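Local atomic coordinates of lipoprotein (Mycoplasma mycoides subsp. capri, PDB entry 7ADK), a protein that is a lipoprotein that probably acts as a chymotrypsin-like serine peptidase of the PA clan. Residues B[711-716]-B[742-748]; B[595-601]-B[789-794]; B[698-703]-B[778-783]; B[448-452]-B[539-543]. All coordinates share one frame; numbering follows the deposited sequence.

Contact 1: B[711-716]-B[742-748]; sequences GLTDAF and NYGLEIL
Leu712, Thr713 and Asp714 pair with Ile747, Glu746 and Leu745 as a short antiparallel strand pair. Their axes come within 4.8 Å, at 145° between chain directions. Thr713 and Glu746 form the hydrogen-bonded pair: Thr713 N donates to Glu746 O (2.9 Å) and Glu746 N returns a bond to Thr713 O (3.0 Å). Beyond either end of this pair, Leu748 N donates to Gly711 O and Ala715 N to Gly744 O, the latter at an almost straight 178°. Gly711 takes a positive phi as the chain enters the strand.

Van der Waals contacts divide between the two faces. Leu712 and Ile747 run side by side on one face; with Ile747 CG1 anti to the carbonyl carbon (chi1 -57°), its CD1 comes 3.5 Å from Leu712 CD2. On the other, Thr713 CG2 lies against Glu746 CB, and Ala715 CB rests against the carboxylate end of Glu746, 3.7 Å from CD. Phe716 CB meets Tyr743 CD1 at the edge of the tyrosine ring.

Polar ends look elsewhere: Thr713 OG1 bonds to Tyr703 O, and Asp714 OD2 is hydrogen-bonded by the hydroxyls of Tyr796 and Tyr803. Asp714 OD1 weakly caps Phe716 N (3.4 Å), marking the start of helix 715-719.

The pair is wholly buried. Strand 712-714 runs along one side of strand 737-747, whose other neighbours include strands 727-730, 783-792 and 535-537.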
loop_
_atom_site.group_PDB
_atom_site.type_symbol
_atom_site.label_atom_id
_atom_site.label_comp_id
_atom_site.label_asym_id
_atom_site.label_seq_id
_atom_site.Cartn_x
_atom_site.Cartn_y
_atom_site.Cartn_z
ATOM N N GLY B 711 -28.203 -13.916 0.294
ATOM C CA GLY B 711 -27.269 -13.955 -0.816
ATOM C C GLY B 711 -27.528 -14.934 -1.959
ATOM O O GLY B 711 -26.596 -15.157 -2.732
ATOM N N LEU B 712 -28.721 -15.492 -2.141
ATOM C CA LEU B 712 -29.113 -16.162 -3.389
ATOM C C LEU B 712 -29.999 -15.244 -4.229
ATOM O O LEU B 712 -30.933 -14.599 -3.734
ATOM C CB LEU B 712 -29.850 -17.489 -3.167
ATOM C CG LEU B 712 -29.119 -18.603 -2.405
ATOM C CD1 LEU B 712 -29.911 -19.904 -2.563
ATOM C CD2 LEU B 712 -27.713 -18.889 -2.908
ATOM N N THR B 713 -29.765 -15.209 -5.539
ATOM C CA THR B 713 -30.576 -14.419 -6.470
ATOM C C THR B 713 -30.828 -15.097 -7.810
ATOM O O THR B 713 -30.122 -16.012 -8.208
ATOM C CB THR B 713 -30.049 -12.983 -6.607
ATOM O OG1 THR B 713 -31.068 -12.195 -7.157
ATOM C CG2 THR B 713 -28.832 -12.770 -7.487
ATOM N N ASP B 714 -31.862 -14.648 -8.509
ATOM C CA ASP B 714 -32.088 -14.954 -9.920
ATOM C C ASP B 714 -31.865 -13.642 -10.672
ATOM O O ASP B 714 -32.535 -12.638 -10.420
ATOM C CB ASP B 714 -33.500 -15.542 -10.103
ATOM C CG ASP B 714 -33.984 -15.746 -11.551
ATOM O OD1 ASP B 714 -33.323 -15.307 -12.509
ATOM O OD2 ASP B 714 -35.088 -16.328 -11.721
ATOM N N ALA B 715 -30.851 -13.628 -11.535
ATOM C CA ALA B 715 -30.360 -12.411 -12.141
ATOM C C ALA B 715 -31.400 -11.718 -13.017
ATOM O O ALA B 715 -31.496 -10.502 -12.956
ATOM C CB ALA B 715 -29.124 -12.723 -12.958
ATOM N N PHE B 716 -32.211 -12.418 -13.811
ATOM C CA PHE B 716 -33.100 -11.709 -14.731
ATOM C C PHE B 716 -34.232 -10.983 -14.002
ATOM O O PHE B 716 -34.508 -9.825 -14.311
ATOM C CB PHE B 716 -33.571 -12.621 -15.855
ATOM C CG PHE B 716 -34.353 -11.869 -16.907
ATOM C CD1 PHE B 716 -33.678 -11.126 -17.885
ATOM C CD2 PHE B 716 -35.754 -11.843 -16.853
ATOM C CE1 PHE B 716 -34.398 -10.335 -18.796
ATOM C CE2 PHE B 716 -36.475 -11.052 -17.770
ATOM C CZ PHE B 716 -35.796 -10.283 -18.728
ATOM N N ASN B 742 -28.461 -9.818 -18.459
ATOM C CA ASN B 742 -27.921 -10.736 -17.460
ATOM C C ASN B 742 -29.000 -11.727 -16.968
ATOM O O ASN B 742 -30.111 -11.348 -16.602
ATOM C CB ASN B 742 -27.337 -9.932 -16.292
ATOM C CG ASN B 742 -25.869 -9.593 -16.423
ATOM O OD1 ASN B 742 -25.024 -10.217 -15.807
ATOM N ND2 ASN B 742 -25.503 -8.582 -17.164
ATOM N N TYR B 743 -28.659 -13.009 -16.921
ATOM C CA TYR B 743 -29.518 -14.138 -16.598
ATOM C C TYR B 743 -28.787 -15.243 -15.811
ATOM O O TYR B 743 -27.566 -15.383 -15.887
ATOM C CB TYR B 743 -30.085 -14.683 -17.916
ATOM C CG TYR B 743 -30.905 -15.940 -17.751
ATOM C CD1 TYR B 743 -32.231 -15.878 -17.300
ATOM C CD2 TYR B 743 -30.307 -17.191 -17.944
ATOM C CE1 TYR B 743 -32.960 -17.048 -17.051
ATOM C CE2 TYR B 743 -31.019 -18.363 -17.676
ATOM C CZ TYR B 743 -32.356 -18.293 -17.249
ATOM O OH TYR B 743 -33.062 -19.432 -17.098
ATOM N N GLY B 744 -29.533 -16.071 -15.087
ATOM C CA GLY B 744 -29.062 -17.272 -14.397
ATOM C C GLY B 744 -29.145 -17.196 -12.874
ATOM O O GLY B 744 -29.564 -16.184 -12.312
ATOM N N LEU B 745 -28.769 -18.283 -12.202
ATOM C CA LEU B 745 -28.625 -18.317 -10.748
ATOM C C LEU B 745 -27.365 -17.544 -10.356
ATOM O O LEU B 745 -26.309 -17.759 -10.950
ATOM C CB LEU B 745 -28.585 -19.780 -10.276
ATOM C CG LEU B 745 -28.319 -19.981 -8.772
ATOM C CD1 LEU B 745 -29.431 -19.417 -7.912
ATOM C CD2 LEU B 745 -28.201 -21.464 -8.463
ATOM N N GLU B 746 -27.445 -16.675 -9.358
ATOM C CA GLU B 746 -26.315 -15.872 -8.906
ATOM C C GLU B 746 -26.227 -15.744 -7.383
ATOM O O GLU B 746 -27.195 -15.945 -6.654
ATOM C CB GLU B 746 -26.293 -14.497 -9.590
ATOM C CG GLU B 746 -26.111 -14.589 -11.106
ATOM C CD GLU B 746 -25.687 -13.293 -11.803
ATOM O OE1 GLU B 746 -25.597 -12.226 -11.172
ATOM O OE2 GLU B 746 -25.480 -13.326 -13.032
ATOM N N ILE B 747 -25.017 -15.439 -6.925
ATOM C CA ILE B 747 -24.560 -15.474 -5.537
ATOM C C ILE B 747 -24.063 -14.091 -5.110
ATOM O O ILE B 747 -23.456 -13.393 -5.916
ATOM C CB ILE B 747 -23.440 -16.524 -5.424
ATOM C CG1 ILE B 747 -23.862 -17.936 -5.876
ATOM C CG2 ILE B 747 -22.834 -16.571 -4.030
ATOM C CD1 ILE B 747 -25.022 -18.556 -5.120
ATOM N N LEU B 748 -24.309 -13.701 -3.860
ATOM C CA LEU B 748 -23.784 -12.483 -3.240
ATOM C C LEU B 748 -22.742 -12.829 -2.148
ATOM O O LEU B 748 -23.115 -13.088 -1.004
ATOM C CB LEU B 748 -24.914 -11.595 -2.677
ATOM C CG LEU B 748 -25.893 -10.926 -3.656
ATOM C CD1 LEU B 748 -25.158 -10.107 -4.704
ATOM C CD2 LEU B 748 -26.865 -11.862 -4.362
#

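Contact 2: B[595-601]-B[789-794]; sequences FFSDSLL and FRSDGY
The ring of Phe595 meets that of Phe789 as a T-shaped pair, planes 89° apart and centroids 5.1 Å from each other. Phe595 supplies the edge: its CE1 sits 3.8 Å above the plane of Phe789, over the ring centre. Phe540 also meets the Phe789 ring edge-to-face. Tyr794, at the far end, is touched less squarely, Leu601 CD2 reaching 4.0 Å from Tyr794 CD1; Phe706 also meets this tyrosine ring. The guanidinium of Arg790 is approached obliquely by Ser597 O, which accepts a weak bond from Arg790 NE (3.2 Å). With its chain extended from CG to NE, this arginine crosses toward Ser597 and gives NH1 to a salt bridge with Asp809, while Phe855 makes a cation-pi contact with it.

Here the loop that follows strand 594-595 runs beside strand 783-792 of the mixed sheet, the two segments heading in directions only 19° apart. Ser791 OG accepts from Gly793 N, an ST turn.

Ser599 OG donates to Asp792 OD1 (2.9 Å), coming from above the carboxylate plane by 38°. Asn602 ND2 bonds to the same oxygen, which thus has two partners. Further along, Leu601 CD1 packs 3.4 Å from the carbonyl oxygen Gly793 O.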
loop_
_atom_site.group_PDB
_atom_site.type_symbol
_atom_site.label_atom_id
_atom_site.label_comp_id
_atom_site.label_asym_id
_atom_site.label_seq_id
_atom_site.Cartn_x
_atom_site.Cartn_y
_atom_site.Cartn_z
ATOM N N PHE B 595 -16.188 -29.099 -9.809
ATOM C CA PHE B 595 -17.310 -28.154 -9.866
ATOM C C PHE B 595 -18.382 -28.523 -8.849
ATOM O O PHE B 595 -18.586 -29.699 -8.559
ATOM C CB PHE B 595 -17.871 -28.077 -11.287
ATOM C CG PHE B 595 -16.977 -27.309 -12.228
ATOM C CD1 PHE B 595 -17.146 -25.924 -12.366
ATOM C CD2 PHE B 595 -15.930 -27.951 -12.904
ATOM C CE1 PHE B 595 -16.281 -25.185 -13.178
ATOM C CE2 PHE B 595 -15.062 -27.209 -13.710
ATOM C CZ PHE B 595 -15.245 -25.828 -13.861
ATOM N N PHE B 596 -19.053 -27.546 -8.253
ATOM C CA PHE B 596 -20.009 -27.807 -7.180
ATOM C C PHE B 596 -21.330 -28.387 -7.709
ATOM O O PHE B 596 -22.136 -27.669 -8.304
ATOM C CB PHE B 596 -20.211 -26.527 -6.381
ATOM C CG PHE B 596 -20.983 -26.747 -5.105
ATOM C CD1 PHE B 596 -20.323 -27.217 -3.960
ATOM C CD2 PHE B 596 -22.355 -26.467 -5.051
ATOM C CE1 PHE B 596 -21.029 -27.387 -2.766
ATOM C CE2 PHE B 596 -23.051 -26.612 -3.849
ATOM C CZ PHE B 596 -22.389 -27.072 -2.706
ATOM N N SER B 597 -21.548 -29.696 -7.533
ATOM C CA SER B 597 -22.663 -30.426 -8.149
ATOM C C SER B 597 -23.991 -30.330 -7.397
ATOM O O SER B 597 -25.042 -30.476 -8.014
ATOM C CB SER B 597 -22.248 -31.875 -8.306
ATOM O OG SER B 597 -21.912 -32.404 -7.050
ATOM N N ASP B 598 -23.975 -30.077 -6.089
ATOM C CA ASP B 598 -25.186 -29.885 -5.293
ATOM C C ASP B 598 -25.976 -28.643 -5.739
ATOM O O ASP B 598 -25.412 -27.595 -6.046
ATOM C CB ASP B 598 -24.881 -29.785 -3.787
ATOM C CG ASP B 598 -24.079 -30.910 -3.134
ATOM O OD1 ASP B 598 -23.929 -31.988 -3.738
ATOM O OD2 ASP B 598 -23.656 -30.732 -1.967
ATOM N N SER B 599 -27.304 -28.733 -5.721
ATOM C CA SER B 599 -28.202 -27.590 -5.848
ATOM C C SER B 599 -28.105 -26.695 -4.619
ATOM O O SER B 599 -28.502 -27.119 -3.540
ATOM C CB SER B 599 -29.618 -28.128 -5.956
ATOM O OG SER B 599 -30.570 -27.089 -5.958
ATOM N N LEU B 600 -27.642 -25.450 -4.742
ATOM C CA LEU B 600 -27.668 -24.476 -3.637
ATOM C C LEU B 600 -29.089 -24.038 -3.216
ATOM O O LEU B 600 -29.250 -23.364 -2.207
ATOM C CB LEU B 600 -26.809 -23.244 -4.009
ATOM C CG LEU B 600 -25.447 -23.143 -3.292
ATOM C CD1 LEU B 600 -24.757 -21.859 -3.733
ATOM C CD2 LEU B 600 -25.560 -23.073 -1.770
ATOM N N LEU B 601 -30.113 -24.406 -3.991
ATOM C CA LEU B 601 -31.527 -24.097 -3.749
ATOM C C LEU B 601 -32.244 -25.150 -2.879
ATOM O O LEU B 601 -33.200 -24.809 -2.180
ATOM C CB LEU B 601 -32.220 -23.937 -5.113
ATOM C CG LEU B 601 -31.748 -22.683 -5.879
ATOM C CD1 LEU B 601 -31.970 -22.877 -7.365
ATOM C CD2 LEU B 601 -32.504 -21.425 -5.451
ATOM N N PHE B 789 -22.260 -21.673 -12.047
ATOM C CA PHE B 789 -22.073 -22.541 -13.221
ATOM C C PHE B 789 -23.238 -23.508 -13.465
ATOM O O PHE B 789 -23.522 -23.891 -14.598
ATOM C CB PHE B 789 -20.818 -23.407 -13.037
ATOM C CG PHE B 789 -19.524 -22.680 -12.780
ATOM C CD1 PHE B 789 -18.844 -22.051 -13.831
ATOM C CD2 PHE B 789 -18.985 -22.652 -11.489
ATOM C CE1 PHE B 789 -17.613 -21.433 -13.591
ATOM C CE2 PHE B 789 -17.771 -22.000 -11.248
ATOM C CZ PHE B 789 -17.070 -21.419 -12.304
ATOM N N ARG B 790 -23.863 -23.945 -12.376
ATOM C CA ARG B 790 -24.897 -24.967 -12.330
ATOM C C ARG B 790 -26.127 -24.410 -11.638
ATOM O O ARG B 790 -26.019 -23.700 -10.646
ATOM C CB ARG B 790 -24.328 -26.198 -11.630
ATOM C CG ARG B 790 -25.234 -27.409 -11.744
ATOM C CD ARG B 790 -24.610 -28.624 -11.099
ATOM N NE ARG B 790 -25.535 -29.753 -11.044
ATOM C CZ ARG B 790 -25.724 -30.675 -11.958
ATOM N NH1 ARG B 790 -25.111 -30.684 -13.095
ATOM N NH2 ARG B 790 -26.542 -31.646 -11.737
ATOM N N SER B 791 -27.290 -24.752 -12.156
ATOM C CA SER B 791 -28.588 -24.469 -11.569
ATOM C C SER B 791 -29.458 -25.712 -11.667
ATOM O O SER B 791 -29.632 -26.292 -12.730
ATOM C CB SER B 791 -29.246 -23.272 -12.245
ATOM O OG SER B 791 -30.557 -23.071 -11.809
ATOM N N ASP B 792 -30.057 -26.075 -10.548
ATOM C CA ASP B 792 -31.114 -27.075 -10.423
ATOM C C ASP B 792 -32.463 -26.599 -10.989
ATOM O O ASP B 792 -33.418 -27.367 -11.101
ATOM C CB ASP B 792 -31.227 -27.346 -8.930
ATOM C CG ASP B 792 -32.059 -28.552 -8.524
ATOM O OD1 ASP B 792 -32.585 -28.534 -7.387
ATOM O OD2 ASP B 792 -32.112 -29.529 -9.292
ATOM N N GLY B 793 -32.541 -25.316 -11.340
ATOM C CA GLY B 793 -33.761 -24.597 -11.626
ATOM C C GLY B 793 -34.524 -24.274 -10.354
ATOM O O GLY B 793 -34.180 -24.705 -9.261
ATOM N N TYR B 794 -35.581 -23.491 -10.510
ATOM C CA TYR B 794 -36.525 -23.138 -9.465
ATOM C C TYR B 794 -37.872 -22.854 -10.116
ATOM O O TYR B 794 -37.911 -22.288 -11.216
ATOM C CB TYR B 794 -36.036 -21.928 -8.667
ATOM C CG TYR B 794 -36.776 -21.755 -7.362
ATOM C CD1 TYR B 794 -36.329 -22.432 -6.219
ATOM C CD2 TYR B 794 -37.913 -20.923 -7.285
ATOM C CE1 TYR B 794 -36.992 -22.265 -4.994
ATOM C CE2 TYR B 794 -38.605 -20.786 -6.072
ATOM C CZ TYR B 794 -38.139 -21.449 -4.919
ATOM O OH TYR B 794 -38.799 -21.346 -3.742
#

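Contact 3: B[698-703]-B[778-783]; sequences SYQIGY and NETART
Ser698 and Gln700 face Thr783 and Ala781, but the two backbones stay apart, CA of Ser698 being 7.0 Å from CA of Thr783. Neither backbone is regular here: residues 701-703 and 779-781 take helical angles without the matching bonds. Segment 778-783 is the turn of a beta-hairpin formed by strands 769-778 and 783-792. Asn778 N donates to Thr783 O (2.9 Å), and both Arg782 and Thr783 face Asn778 in a G1 beta bulge, with Arg782 at positive phi (63°). Inside the turn Asn778 OD1 accepts from Ala781 N, an Asx motif, and weakly from Thr780 N.

The same asparagine uses its other branch across the contact. Asn778 ND2 donates to Tyr703 OH (3.1 Å, 176° at the hydrogen); the hydroxyl lies in the amide plane, and ring and amide stand 80° apart. Tyr703 is held from its own side by the bond from its N to Gln700 OE1 (3.0 Å). The bent chain of Gln700 lays CG 3.8 Å from Thr783 CG2, while NE2 turns to Val251 and Tyr187. Ala781 CB approaches Tyr703 CE2 obliquely at 4.4 Å, and Thr783 CG2 comes to the ring edge. Thr783 OG1 hydrogen-bonds to Pro749 O, and Lys250 makes a cation-pi contact with the tyrosine ring.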
loop_
_atom_site.group_PDB
_atom_site.type_symbol
_atom_site.label_atom_id
_atom_site.label_comp_id
_atom_site.label_asym_id
_atom_site.label_seq_id
_atom_site.Cartn_x
_atom_site.Cartn_y
_atom_site.Cartn_z
ATOM N N SER B 698 -24.009 -12.857 1.723
ATOM C CA SER B 698 -24.313 -11.502 2.170
ATOM C C SER B 698 -25.784 -11.313 2.557
ATOM O O SER B 698 -26.689 -11.721 1.834
ATOM C CB SER B 698 -23.966 -10.561 1.027
ATOM O OG SER B 698 -24.081 -9.225 1.413
ATOM N N TYR B 699 -26.056 -10.626 3.664
ATOM C CA TYR B 699 -27.402 -10.222 4.097
ATOM C C TYR B 699 -27.805 -8.872 3.452
ATOM O O TYR B 699 -28.451 -8.035 4.071
ATOM C CB TYR B 699 -27.498 -10.237 5.643
ATOM C CG TYR B 699 -27.527 -11.591 6.351
ATOM C CD1 TYR B 699 -26.483 -12.527 6.193
ATOM C CD2 TYR B 699 -28.584 -11.898 7.233
ATOM C CE1 TYR B 699 -26.506 -13.752 6.884
ATOM C CE2 TYR B 699 -28.600 -13.113 7.945
ATOM C CZ TYR B 699 -27.560 -14.046 7.768
ATOM O OH TYR B 699 -27.549 -15.194 8.486
ATOM N N GLN B 700 -27.415 -8.614 2.204
ATOM C CA GLN B 700 -27.920 -7.497 1.396
ATOM C C GLN B 700 -29.361 -7.766 0.913
ATOM O O GLN B 700 -29.634 -8.830 0.359
ATOM C CB GLN B 700 -26.966 -7.249 0.213
ATOM C CG GLN B 700 -26.747 -5.767 -0.094
ATOM C CD GLN B 700 -27.906 -5.092 -0.790
ATOM O OE1 GLN B 700 -28.370 -5.501 -1.833
ATOM N NE2 GLN B 700 -28.417 -4.016 -0.259
ATOM N N ILE B 701 -30.294 -6.826 1.118
ATOM C CA ILE B 701 -31.699 -7.005 0.716
ATOM C C ILE B 701 -31.907 -6.734 -0.779
ATOM O O ILE B 701 -32.657 -7.443 -1.441
ATOM C CB ILE B 701 -32.614 -6.107 1.576
ATOM C CG1 ILE B 701 -32.566 -6.457 3.075
ATOM C CG2 ILE B 701 -34.064 -6.084 1.076
ATOM C CD1 ILE B 701 -33.200 -7.776 3.466
ATOM N N GLY B 702 -31.245 -5.720 -1.332
ATOM C CA GLY B 702 -31.509 -5.214 -2.676
ATOM C C GLY B 702 -31.294 -6.231 -3.782
ATOM O O GLY B 702 -32.148 -6.390 -4.646
ATOM N N TYR B 703 -30.159 -6.922 -3.777
ATOM C CA TYR B 703 -29.837 -7.939 -4.779
ATOM C C TYR B 703 -30.516 -9.303 -4.558
ATOM O O TYR B 703 -30.602 -10.087 -5.502
ATOM C CB TYR B 703 -28.318 -8.106 -4.838
ATOM C CG TYR B 703 -27.547 -6.958 -5.454
ATOM C CD1 TYR B 703 -27.888 -6.513 -6.739
ATOM C CD2 TYR B 703 -26.450 -6.387 -4.794
ATOM C CE1 TYR B 703 -27.162 -5.485 -7.357
ATOM C CE2 TYR B 703 -25.713 -5.360 -5.410
ATOM C CZ TYR B 703 -26.074 -4.896 -6.688
ATOM O OH TYR B 703 -25.396 -3.875 -7.267
ATOM N N ASN B 778 -20.175 -3.653 -6.058
ATOM C CA ASN B 778 -20.828 -2.486 -5.505
ATOM C C ASN B 778 -20.220 -2.177 -4.134
ATOM O O ASN B 778 -20.595 -2.740 -3.112
ATOM C CB ASN B 778 -22.329 -2.766 -5.482
ATOM C CG ASN B 778 -23.141 -1.568 -5.062
ATOM O OD1 ASN B 778 -22.689 -0.665 -4.374
ATOM N ND2 ASN B 778 -24.378 -1.528 -5.457
ATOM N N GLU B 779 -19.239 -1.272 -4.103
ATOM C CA GLU B 779 -18.528 -0.900 -2.875
ATOM C C GLU B 779 -19.343 -0.010 -1.933
ATOM O O GLU B 779 -18.924 0.202 -0.802
ATOM C CB GLU B 779 -17.136 -0.329 -3.205
ATOM C CG GLU B 779 -17.138 1.016 -3.946
ATOM C CD GLU B 779 -15.716 1.562 -4.182
ATOM O OE1 GLU B 779 -15.319 1.788 -5.347
ATOM O OE2 GLU B 779 -14.973 1.843 -3.216
ATOM N N THR B 780 -20.532 0.441 -2.337
ATOM C CA THR B 780 -21.510 1.045 -1.409
ATOM C C THR B 780 -22.397 -0.028 -0.757
ATOM O O THR B 780 -22.640 0.031 0.441
ATOM C CB THR B 780 -22.333 2.132 -2.106
ATOM O OG1 THR B 780 -21.469 3.095 -2.661
ATOM C CG2 THR B 780 -23.234 2.891 -1.155
ATOM N N ALA B 781 -22.805 -1.062 -1.500
ATOM C CA ALA B 781 -23.424 -2.279 -0.957
ATOM C C ALA B 781 -22.461 -3.115 -0.102
ATOM O O ALA B 781 -22.897 -3.923 0.714
ATOM C CB ALA B 781 -23.906 -3.158 -2.111
ATOM N N ARG B 782 -21.154 -2.972 -0.337
ATOM C CA ARG B 782 -20.083 -3.780 0.243
ATOM C C ARG B 782 -20.179 -5.262 -0.169
ATOM O O ARG B 782 -19.754 -6.149 0.559
ATOM C CB ARG B 782 -19.953 -3.496 1.754
ATOM C CG ARG B 782 -20.098 -2.006 2.117
ATOM C CD ARG B 782 -19.687 -1.696 3.557
ATOM N NE ARG B 782 -20.127 -0.346 3.951
ATOM C CZ ARG B 782 -21.146 -0.034 4.721
ATOM N NH1 ARG B 782 -21.927 -0.929 5.252
ATOM N NH2 ARG B 782 -21.419 1.205 4.982
ATOM N N THR B 783 -20.733 -5.534 -1.348
ATOM C CA THR B 783 -20.919 -6.868 -1.916
ATOM C C THR B 783 -20.895 -6.775 -3.443
ATOM O O THR B 783 -20.709 -5.710 -4.024
ATOM C CB THR B 783 -22.191 -7.513 -1.340
ATOM O OG1 THR B 783 -22.340 -8.863 -1.681
ATOM C CG2 THR B 783 -23.481 -6.858 -1.794
#

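Contact 4: B[448-452]-B[539-543]; sequences NSHVA and DFAIV
Asp539 turns its carboxylate toward His450 and Asn448, whose nitrogens meet at OD2. Ring and carboxylate are nearly coplanar, 24° apart, and His450 ND1 donates to the syn lone pair of Asp539 OD2 (2.7 Å). Asn448 ND2 reaches the same oxygen at 2.9 Å, but from above the carboxylate plane, its amide turned 65° against it. OD2 therefore accepts one bond near the carboxylate plane and one from above it. The other oxygen, Asp539 OD1, accepts from the backbone His450 N (3.0 Å), so both oxygens fix the rotation of the carboxylate. In His450 CG lies between backbone N and carbonyl carbon (chi1 83°), which brings ND1 round to the side where Asp539 lies.

Ser759 touches both Asn448 and His450. His450, Asp539 and Ser759, the serine of a Gly-Ala-Ser-Gly sequence, are consistent with the His-Asp-Ser triad of PA-clan serine peptidases.

Beyond, the contact turns apolar: Ala452 CB sits 3.7 Å from Ala541 CB and 4.1 Å from Val543 CG2. The short helix 449-452 follows directly on strand 442-447, and strand 541-546 pairs antiparallel with that strand, so helix start and strand start meet. His775 of strand 769-778 touches both Asn448 and Asp539.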
loop_
_atom_site.group_PDB
_atom_site.type_symbol
_atom_site.label_atom_id
_atom_site.label_comp_id
_atom_site.label_asym_id
_atom_site.label_seq_id
_atom_site.Cartn_x
_atom_site.Cartn_y
_atom_site.Cartn_z
ATOM N N ASN B 448 -14.533 -14.209 -17.083
ATOM C CA ASN B 448 -15.825 -13.655 -17.470
ATOM C C ASN B 448 -15.821 -12.959 -18.835
ATOM O O ASN B 448 -14.794 -12.575 -19.377
ATOM C CB ASN B 448 -16.414 -12.839 -16.336
ATOM C CG ASN B 448 -15.661 -11.586 -16.068
ATOM O OD1 ASN B 448 -14.455 -11.565 -15.940
ATOM N ND2 ASN B 448 -16.351 -10.492 -16.004
ATOM N N SER B 449 -16.993 -12.868 -19.442
ATOM C CA SER B 449 -17.192 -12.487 -20.846
ATOM C C SER B 449 -16.794 -11.045 -21.179
ATOM O O SER B 449 -16.150 -10.808 -22.197
ATOM C CB SER B 449 -18.640 -12.742 -21.254
ATOM O OG SER B 449 -18.763 -12.749 -22.637
ATOM N N HIS B 450 -17.045 -10.076 -20.299
ATOM C CA HIS B 450 -16.525 -8.727 -20.533
ATOM C C HIS B 450 -14.999 -8.591 -20.378
ATOM O O HIS B 450 -14.439 -7.584 -20.809
ATOM C CB HIS B 450 -17.276 -7.686 -19.713
ATOM C CG HIS B 450 -16.829 -7.523 -18.295
ATOM N ND1 HIS B 450 -17.455 -8.020 -17.190
ATOM C CD2 HIS B 450 -15.839 -6.696 -17.849
ATOM C CE1 HIS B 450 -16.879 -7.496 -16.104
ATOM N NE2 HIS B 450 -15.859 -6.702 -16.453
ATOM N N VAL B 451 -14.310 -9.585 -19.804
ATOM C CA VAL B 451 -12.842 -9.657 -19.793
ATOM C C VAL B 451 -12.342 -10.369 -21.039
ATOM O O VAL B 451 -11.445 -9.874 -21.710
ATOM C CB VAL B 451 -12.309 -10.284 -18.488
ATOM C CG1 VAL B 451 -10.809 -10.573 -18.516
ATOM C CG2 VAL B 451 -12.597 -9.373 -17.302
ATOM N N ALA B 452 -12.952 -11.495 -21.402
ATOM C CA ALA B 452 -12.561 -12.268 -22.570
ATOM C C ALA B 452 -12.763 -11.524 -23.906
ATOM O O ALA B 452 -12.033 -11.778 -24.858
ATOM C CB ALA B 452 -13.324 -13.587 -22.548
ATOM N N ASP B 539 -22.317 -13.732 -17.275
ATOM C CA ASP B 539 -20.967 -13.218 -17.514
ATOM C C ASP B 539 -19.872 -14.242 -17.135
ATOM O O ASP B 539 -19.241 -14.170 -16.088
ATOM C CB ASP B 539 -20.823 -11.841 -16.854
ATOM C CG ASP B 539 -19.641 -11.023 -17.393
ATOM O OD1 ASP B 539 -19.175 -11.297 -18.513
ATOM O OD2 ASP B 539 -19.142 -10.121 -16.691
ATOM N N PHE B 540 -19.660 -15.235 -17.995
ATOM C CA PHE B 540 -18.670 -16.316 -17.872
ATOM C C PHE B 540 -18.120 -16.724 -19.258
ATOM O O PHE B 540 -18.896 -16.901 -20.193
ATOM C CB PHE B 540 -19.308 -17.510 -17.152
ATOM C CG PHE B 540 -18.493 -18.784 -17.208
ATOM C CD1 PHE B 540 -17.202 -18.826 -16.663
ATOM C CD2 PHE B 540 -18.997 -19.917 -17.861
ATOM C CE1 PHE B 540 -16.418 -19.982 -16.772
ATOM C CE2 PHE B 540 -18.221 -21.083 -17.958
ATOM C CZ PHE B 540 -16.935 -21.116 -17.406
ATOM N N ALA B 541 -16.811 -16.901 -19.403
ATOM C CA ALA B 541 -16.185 -17.303 -20.654
ATOM C C ALA B 541 -14.979 -18.211 -20.403
ATOM O O ALA B 541 -14.408 -18.183 -19.319
ATOM C CB ALA B 541 -15.824 -16.044 -21.440
ATOM N N ILE B 542 -14.577 -19.014 -21.380
ATOM C CA ILE B 542 -13.438 -19.930 -21.248
ATOM C C ILE B 542 -12.426 -19.688 -22.363
ATOM O O ILE B 542 -12.747 -19.833 -23.539
ATOM C CB ILE B 542 -13.886 -21.400 -21.196
ATOM C CG1 ILE B 542 -14.990 -21.612 -20.149
ATOM C CG2 ILE B 542 -12.679 -22.310 -20.924
ATOM C CD1 ILE B 542 -15.579 -23.009 -20.146
ATOM N N VAL B 543 -11.209 -19.305 -22.003
ATOM C CA VAL B 543 -10.121 -18.930 -22.906
ATOM C C VAL B 543 -9.095 -20.050 -23.025
ATOM O O VAL B 543 -8.598 -20.570 -22.036
ATOM C CB VAL B 543 -9.436 -17.637 -22.419
ATOM C CG1 VAL B 543 -8.169 -17.306 -23.222
ATOM C CG2 VAL B 543 -10.417 -16.467 -22.504
#

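In the fold
Along the chain, contact 4 comes first: 539-543 returns to 448-452 and closes a loop in the antiparallel sheet. The other three contacts follow in series with it and nest. Segment 595-601 opens contact 2, 698-703 opens contact 3, and 711-716 with 742-748 forms contact 1 innermost; 778-783 then closes contact 3 and 789-794 closes contact 2. Contact 1 touches contacts 2 and 3: Leu600 CD1 packs on Ile747 CD1, and Ser698 N probably bonds to Leu748 O. Contact 1 adds strand 712-714 to the mixed sheet, while contacts 2 and 3 bring loops 595-601 and 698-703 against it. Phe789 against Phe540 links contact 2 to contact 4, joining the two sheets.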